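Local coordinates for protein starch synthase I (Hordeum vulgare, PDB 4HLN) that belongs to the plant starch synthases, glycosyltransferases of the GT-B type built from two Rossmann-like domains, at residues D356-V361 / S387-I392. Sequence-based numbering, arbitrary orientation.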
ATOM      1  N   ASP A 356     -14.135  10.907   5.693  1.00 41.94           N
ATOM      2  CA  ASP A 356     -14.310  10.850   7.138  1.00 44.81           C
ATOM      3  C   ASP A 356     -13.049  10.385   7.852  1.00 48.80           C
ATOM      4  O   ASP A 356     -12.616  11.011   8.816  1.00 52.73           O
ATOM      5  CB  ASP A 356     -15.536  10.011   7.488  1.00 39.71           C
ATOM      6  CG  ASP A 356     -16.813  10.607   6.909  1.00 52.03           C
ATOM      7  OD1 ASP A 356     -17.000  11.839   7.038  1.00 52.89           O
ATOM      8  OD2 ASP A 356     -17.607   9.862   6.293  1.00 52.28           O
ATOM      9  N   ARG A 357     -12.457   9.303   7.361  1.00 44.42           N
ATOM     10  CA  ARG A 357     -11.145   8.869   7.812  1.00 47.55           C
ATOM     11  C   ARG A 357     -10.192   8.834   6.614  1.00 46.28           C
ATOM     12  O   ARG A 357     -10.636   8.804   5.474  1.00 47.72           O
ATOM     13  CB  ARG A 357     -11.216   7.471   8.439  1.00 45.41           C
ATOM     14  CG  ARG A 357     -12.194   7.296   9.587  1.00 36.53           C
ATOM     15  CD  ARG A 357     -11.788   8.040  10.820  1.00 49.82           C
ATOM     16  NE  ARG A 357     -10.440   7.712  11.264  1.00 56.65           N
ATOM     17  CZ  ARG A 357      -9.964   8.026  12.466  1.00 54.92           C
ATOM     18  NH1 ARG A 357     -10.750   8.657  13.344  1.00 45.47           N
ATOM     19  NH2 ARG A 357      -8.711   7.701  12.792  1.00 43.59           N
ATOM     20  N   ILE A 358      -8.886   8.824   6.874  1.00 38.60           N
ATOM     21  CA  ILE A 358      -7.893   8.754   5.810  1.00 35.14           C
ATOM     22  C   ILE A 358      -6.783   7.773   6.128  1.00 44.50           C
ATOM     23  O   ILE A 358      -6.111   7.890   7.153  1.00 54.22           O
ATOM     24  CB  ILE A 358      -7.231  10.115   5.561  1.00 36.45           C
ATOM     25  CG1 ILE A 358      -8.285  11.145   5.162  1.00 32.85           C
ATOM     26  CG2 ILE A 358      -6.121   9.989   4.491  1.00 29.81           C
ATOM     27  CD1 ILE A 358      -7.777  12.515   5.028  1.00 27.88           C
ATOM     28  N   VAL A 359      -6.590   6.811   5.238  1.00 36.30           N
ATOM     29  CA  VAL A 359      -5.495   5.863   5.352  1.00 34.62           C
ATOM     30  C   VAL A 359      -4.473   6.177   4.268  1.00 39.03           C
ATOM     31  O   VAL A 359      -4.778   6.154   3.077  1.00 48.50           O
ATOM     32  CB  VAL A 359      -5.999   4.420   5.187  1.00 37.92           C
ATOM     33  CG1 VAL A 359      -4.836   3.449   5.167  1.00 36.98           C
ATOM     34  CG2 VAL A 359      -6.983   4.075   6.304  1.00 32.79           C
ATOM     35  N   THR A 360      -3.249   6.469   4.672  1.00 36.05           N
ATOM     36  CA  THR A 360      -2.311   7.039   3.721  1.00 40.68           C
ATOM     37  C   THR A 360      -0.914   6.450   3.809  1.00 40.83           C
ATOM     38  O   THR A 360      -0.410   6.182   4.894  1.00 46.64           O
ATOM     39  CB  THR A 360      -2.243   8.560   3.899  1.00 48.31           C
ATOM     40  OG1 THR A 360      -1.064   9.066   3.268  1.00 54.98           O
ATOM     41  CG2 THR A 360      -2.214   8.910   5.374  1.00 48.08           C
ATOM     42  N   VAL A 361      -0.299   6.247   2.650  1.00 41.79           N
ATOM     43  CA  VAL A 361       1.088   5.794   2.577  1.00 53.08           C
ATOM     44  C   VAL A 361       2.051   6.698   3.367  1.00 54.04           C
ATOM     45  O   VAL A 361       3.051   6.237   3.918  1.00 60.90           O
ATOM     46  CB  VAL A 361       1.554   5.772   1.117  1.00 50.82           C
ATOM     47  CG1 VAL A 361       1.287   7.129   0.477  1.00 37.59           C
ATOM     48  CG2 VAL A 361       3.029   5.386   1.027  1.00 46.85           C
ATOM     49  N   SER A 387      -5.926  14.125  13.020  1.00 50.73           N
ATOM     50  CA  SER A 387      -6.675  13.280  13.947  1.00 56.43           C
ATOM     51  C   SER A 387      -7.406  12.108  13.286  1.00 62.29           C
ATOM     52  O   SER A 387      -7.893  11.206  13.977  1.00 56.83           O
ATOM     53  CB  SER A 387      -7.676  14.123  14.733  1.00 51.44           C
ATOM     54  OG  SER A 387      -8.626  14.712  13.860  1.00 56.84           O
ATOM     55  N   VAL A 388      -7.493  12.120  11.959  1.00 55.87           N
ATOM     56  CA  VAL A 388      -8.162  11.032  11.254  1.00 47.28           C
ATOM     57  C   VAL A 388      -7.244  10.250  10.336  1.00 44.75           C
ATOM     58  O   VAL A 388      -7.718   9.507   9.476  1.00 55.61           O
ATOM     59  CB  VAL A 388      -9.399  11.519  10.455  1.00 49.01           C
ATOM     60  CG1 VAL A 388     -10.498  11.928  11.413  1.00 31.79           C
ATOM     61  CG2 VAL A 388      -9.034  12.676   9.514  1.00 39.81           C
ATOM     62  N   LEU A 389      -5.933  10.405  10.526  1.00 40.44           N
ATOM     63  CA  LEU A 389      -4.949   9.707   9.696  1.00 36.37           C
ATOM     64  C   LEU A 389      -4.496   8.374  10.272  1.00 47.29           C
ATOM     65  O   LEU A 389      -4.385   8.220  11.491  1.00 57.69           O
ATOM     66  CB  LEU A 389      -3.720  10.583   9.455  1.00 49.85           C
ATOM     67  CG  LEU A 389      -3.917  11.853   8.634  1.00 56.72           C
ATOM     68  CD1 LEU A 389      -2.575  12.494   8.314  1.00 41.83           C
ATOM     69  CD2 LEU A 389      -4.688  11.556   7.359  1.00 54.27           C
ATOM     70  N   ASN A 390      -4.230   7.421   9.378  1.00 43.90           N
ATOM     71  CA  ASN A 390      -3.689   6.108   9.731  1.00 32.67           C
ATOM     72  C   ASN A 390      -2.874   5.602   8.568  1.00 41.75           C
ATOM     73  O   ASN A 390      -3.145   5.945   7.414  1.00 47.85           O
ATOM     74  CB  ASN A 390      -4.807   5.104  10.014  1.00 36.17           C
ATOM     75  CG  ASN A 390      -5.812   5.604  11.045  1.00 58.78           C
ATOM     76  OD1 ASN A 390      -6.844   6.222  10.710  1.00 68.43           O
ATOM     77  ND2 ASN A 390      -5.519   5.334  12.308  1.00 53.23           N
ATOM     78  N   GLY A 391      -1.875   4.779   8.861  1.00 43.82           N
ATOM     79  CA  GLY A 391      -1.053   4.212   7.809  1.00 43.05           C
ATOM     80  C   GLY A 391      -1.742   3.057   7.109  1.00 54.48           C
ATOM     81  O   GLY A 391      -2.696   2.477   7.633  1.00 58.78           O
ATOM     82  N   ILE A 392      -1.265   2.727   5.913  1.00 55.55           N
ATOM     83  CA  ILE A 392      -1.750   1.551   5.208  1.00 53.30           C
ATOM     84  C   ILE A 392      -1.307   0.325   5.992  1.00 52.49           C
ATOM     85  O   ILE A 392      -0.188   0.272   6.466  1.00 52.38           O
ATOM     86  CB  ILE A 392      -1.146   1.437   3.799  1.00 56.38           C
ATOM     87  CG1 ILE A 392      -1.137   2.794   3.083  1.00 61.11           C
ATOM     88  CG2 ILE A 392      -1.894   0.397   3.001  1.00 58.40           C
ATOM     89  CD1 ILE A 392      -2.196   2.947   2.028  1.00 62.85           C
TER
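Arg357 reaches across the strand edge to lay its guanidinium over the backbone of Val388, whose CA lies 3.6 Å above the centre of the guanidinium plane. The side chain curls, bent at both chi2 (-69°) and chi3 (-54°), and so swings the flat group beside the neighbouring chain. At its edge NH2 donates to Asn390 OD1 over 3.2 Å, a straight bond in the guanidinium plane that meets a lone pair of OD1. The guanidinium and amide planes are turned by just 26°. Trp624 and Ala625 of helix 611-627 touch the same arginine, while Ile621 of that helix touches Asn390. Beneath these side chains the backbones pair in parallel: Ile358 N donates to Val388 O (2.9 Å), Asn390 N to Ile358 O, and Thr360 N to Asn390 O (2.8 Å). Strand 389-391 closes one edge of the large mixed sheet of the N-terminal Rossmann-like domain, next to 357-360. The connection between the two is largely helical, a beta-alpha-beta crossover, and strand 294-299 borders 357-360 on its other side. On the sheet face away from Arg357, Ile358 and Leu389 run abreast. Leu389 CD2 is the branch that meets Ile358, 3.4 Å from CB, and it also comes within 4.1 Å of Thr360 CG2. Val359 CG1 packs on the chain of 391-392, with Ile392 CA at 3.6 Å; at the far end of the pairing, Ile392 extends CG1 alongside the backbone N of Val361. Tyr618 and Val298 also touch the Ile392 side chain.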